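Side-chain contact in intracellular serine protease (Bacillus licheniformis, PDB 4ZOQ), which probably acts as a subtilisin-like serine endopeptidase of lanthipeptide biosynthesis, represented here by its N-terminal prodomain bound to the protease chain: residues 31-36 / 42-47. Residues are numbered along the deposited sequence; the frame is centred on the assembly and turned at random.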
loop_
_atom_site.group_PDB
_atom_site.type_symbol
_atom_site.label_atom_id
_atom_site.label_comp_id
_atom_site.label_asym_id
_atom_site.label_seq_id
_atom_site.Cartn_x
_atom_site.Cartn_y
_atom_site.Cartn_z
ATOM N N GLN A 31 -5.423 5.886 -25.036
ATOM C CA GLN A 31 -4.483 6.881 -24.517
ATOM C C GLN A 31 -4.969 7.546 -23.221
ATOM O O GLN A 31 -6.031 7.207 -22.701
ATOM C CB GLN A 31 -4.179 7.950 -25.561
ATOM C CG GLN A 31 -3.875 7.377 -26.911
ATOM C CD GLN A 31 -3.522 8.439 -27.901
ATOM O OE1 GLN A 31 -2.644 8.247 -28.738
ATOM N NE2 GLN A 31 -4.179 9.579 -27.799
ATOM N N TYR A 32 -4.170 8.475 -22.694
ATOM C CA TYR A 32 -4.475 9.119 -21.417
ATOM C C TYR A 32 -4.298 10.633 -21.490
ATOM O O TYR A 32 -3.409 11.145 -22.187
ATOM C CB TYR A 32 -3.601 8.555 -20.287
ATOM C CG TYR A 32 -3.887 7.113 -19.938
ATOM C CD1 TYR A 32 -3.210 6.070 -20.574
ATOM C CD2 TYR A 32 -4.834 6.789 -18.974
ATOM C CE1 TYR A 32 -3.487 4.740 -20.261
ATOM C CE2 TYR A 32 -5.107 5.459 -18.649
ATOM C CZ TYR A 32 -4.435 4.448 -19.298
ATOM O OH TYR A 32 -4.711 3.144 -18.969
ATOM N N LEU A 33 -5.143 11.344 -20.752
ATOM C CA LEU A 33 -5.155 12.795 -20.780
ATOM C C LEU A 33 -5.147 13.418 -19.391
ATOM O O LEU A 33 -5.861 12.973 -18.492
ATOM C CB LEU A 33 -6.397 13.308 -21.527
ATOM C CG LEU A 33 -6.469 13.457 -23.043
ATOM C CD1 LEU A 33 -7.912 13.490 -23.472
ATOM C CD2 LEU A 33 -5.802 14.745 -23.448
ATOM N N LEU A 34 -4.387 14.492 -19.244
ATOM C CA LEU A 34 -4.407 15.249 -18.024
ATOM C C LEU A 34 -4.824 16.685 -18.351
ATOM O O LEU A 34 -4.113 17.392 -19.058
ATOM C CB LEU A 34 -3.048 15.203 -17.318
ATOM C CG LEU A 34 -3.121 15.930 -15.980
ATOM C CD1 LEU A 34 -4.146 15.245 -15.070
ATOM C CD2 LEU A 34 -1.755 15.981 -15.306
ATOM N N LEU A 35 -6.012 17.097 -17.909
ATOM C CA LEU A 35 -6.456 18.479 -18.110
ATOM C C LEU A 35 -5.630 19.448 -17.268
ATOM O O LEU A 35 -5.215 19.125 -16.160
ATOM C CB LEU A 35 -7.948 18.632 -17.755
ATOM C CG LEU A 35 -8.998 17.721 -18.393
ATOM C CD1 LEU A 35 -10.281 17.750 -17.600
ATOM C CD2 LEU A 35 -9.279 18.162 -19.813
ATOM N N GLU A 36 -5.410 20.645 -17.782
ATOM C CA GLU A 36 -4.785 21.669 -16.977
ATOM C C GLU A 36 -5.741 22.123 -15.890
ATOM O O GLU A 36 -5.335 22.522 -14.799
ATOM C CB GLU A 36 -4.445 22.894 -17.800
ATOM C CG GLU A 36 -3.172 22.949 -18.628
ATOM C CD GLU A 36 -3.043 24.344 -19.261
ATOM O OE1 GLU A 36 -3.556 25.306 -18.625
ATOM O OE2 GLU A 36 -2.461 24.476 -20.367
ATOM N N SER A 42 -16.195 18.549 -18.355
ATOM C CA SER A 42 -17.393 18.660 -19.194
ATOM C C SER A 42 -17.090 18.919 -20.670
ATOM O O SER A 42 -17.776 18.387 -21.526
ATOM C CB SER A 42 -18.305 19.770 -18.653
ATOM O OG SER A 42 -17.593 20.992 -18.555
ATOM N N LYS A 43 -16.038 19.664 -20.979
ATOM C CA LYS A 43 -15.820 20.066 -22.357
ATOM C C LYS A 43 -15.047 18.926 -22.994
ATOM O O LYS A 43 -15.011 18.774 -24.219
ATOM C CB LYS A 43 -14.984 21.352 -22.431
ATOM C CG LYS A 43 -15.643 22.560 -21.812
ATOM C CD LYS A 43 -14.863 23.852 -22.036
ATOM C CE LYS A 43 -15.691 25.046 -21.556
ATOM N NZ LYS A 43 -15.010 26.359 -21.724
ATOM N N LEU A 44 -14.512 18.067 -22.129
ATOM C CA LEU A 44 -13.791 16.878 -22.546
ATOM C C LEU A 44 -14.733 15.769 -22.938
ATOM O O LEU A 44 -14.527 15.100 -23.950
ATOM C CB LEU A 44 -12.897 16.405 -21.396
ATOM C CG LEU A 44 -12.243 15.027 -21.478
ATOM C CD1 LEU A 44 -11.271 14.915 -22.616
ATOM C CD2 LEU A 44 -11.580 14.696 -20.167
ATOM N N LEU A 45 -15.798 15.615 -22.161
ATOM C CA LEU A 45 -16.776 14.558 -22.394
ATOM C C LEU A 45 -17.680 14.861 -23.574
ATOM O O LEU A 45 -18.311 13.952 -24.102
ATOM C CB LEU A 45 -17.626 14.319 -21.150
ATOM C CG LEU A 45 -16.899 13.764 -19.935
ATOM C CD1 LEU A 45 -17.817 13.723 -18.738
ATOM C CD2 LEU A 45 -16.392 12.371 -20.266
ATOM N N ASP A 46 -17.711 16.125 -24.006
ATOM C CA ASP A 46 -18.515 16.513 -25.167
ATOM C C ASP A 46 -17.732 16.365 -26.446
ATOM O O ASP A 46 -18.301 15.987 -27.456
ATOM C CB ASP A 46 -19.018 17.960 -25.044
ATOM C CG ASP A 46 -20.031 18.165 -23.906
ATOM O OD1 ASP A 46 -20.668 17.187 -23.416
ATOM O OD2 ASP A 46 -20.186 19.342 -23.504
ATOM N N THR A 47 -16.445 16.688 -26.428
ATOM C CA THR A 47 -15.603 16.388 -27.576
ATOM C C THR A 47 -15.481 14.861 -27.786
ATOM O O THR A 47 -15.397 14.373 -28.911
ATOM C CB THR A 47 -14.214 16.993 -27.422
ATOM O OG1 THR A 47 -14.330 18.405 -27.203
ATOM C CG2 THR A 47 -13.398 16.743 -28.674
#
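L44, on helix 41-49, reaches across to strand 31-35 and divides its two methyls between L33 and L35, a compact example of how one helical leucine can span alternate residues of a strand. The side chain can be followed outward. L44 CB lies 4.3 Å from L35 CD2, at the margin of van der Waals contact. The bond to CB already points toward the strand, and the placement of CG anti to the backbone N (chi1 168°) carries the fork onward between L33 and L35; L44 CG is itself still 4.6 Å from L35 CD2. Only at the methyls does the contact separate into two directions. L44 CD1 meets L33 CD1 at 3.7 Å, the tightest approach of the pair of segments, with the two side chains running past each other in opposite directions. L44 CD2 turns to the other leucine and sits 4.2 Å from both L35 CD1 and L35 CD2, touching both prongs of that fork. The grip is purely apolar, and all three leucines are buried. From helix 70-80, F76 and L80 also pack on L44, while L80 reaches L33 as well, joining both helices to the same core. One turn further along helix 41-49, T47 OG1 bonds back to K43 O at 3.1 Å, giving its hydroxyl a partner within the helix. The strand's opposite face serves another purpose: Y32 and L34 pack on Y117 and R157 of the protease chain. Helices on one side of a four-stranded antiparallel sheet, in the order βαββαβ, form the ferredoxin-like fold characteristic of subtilisin-type prodomains.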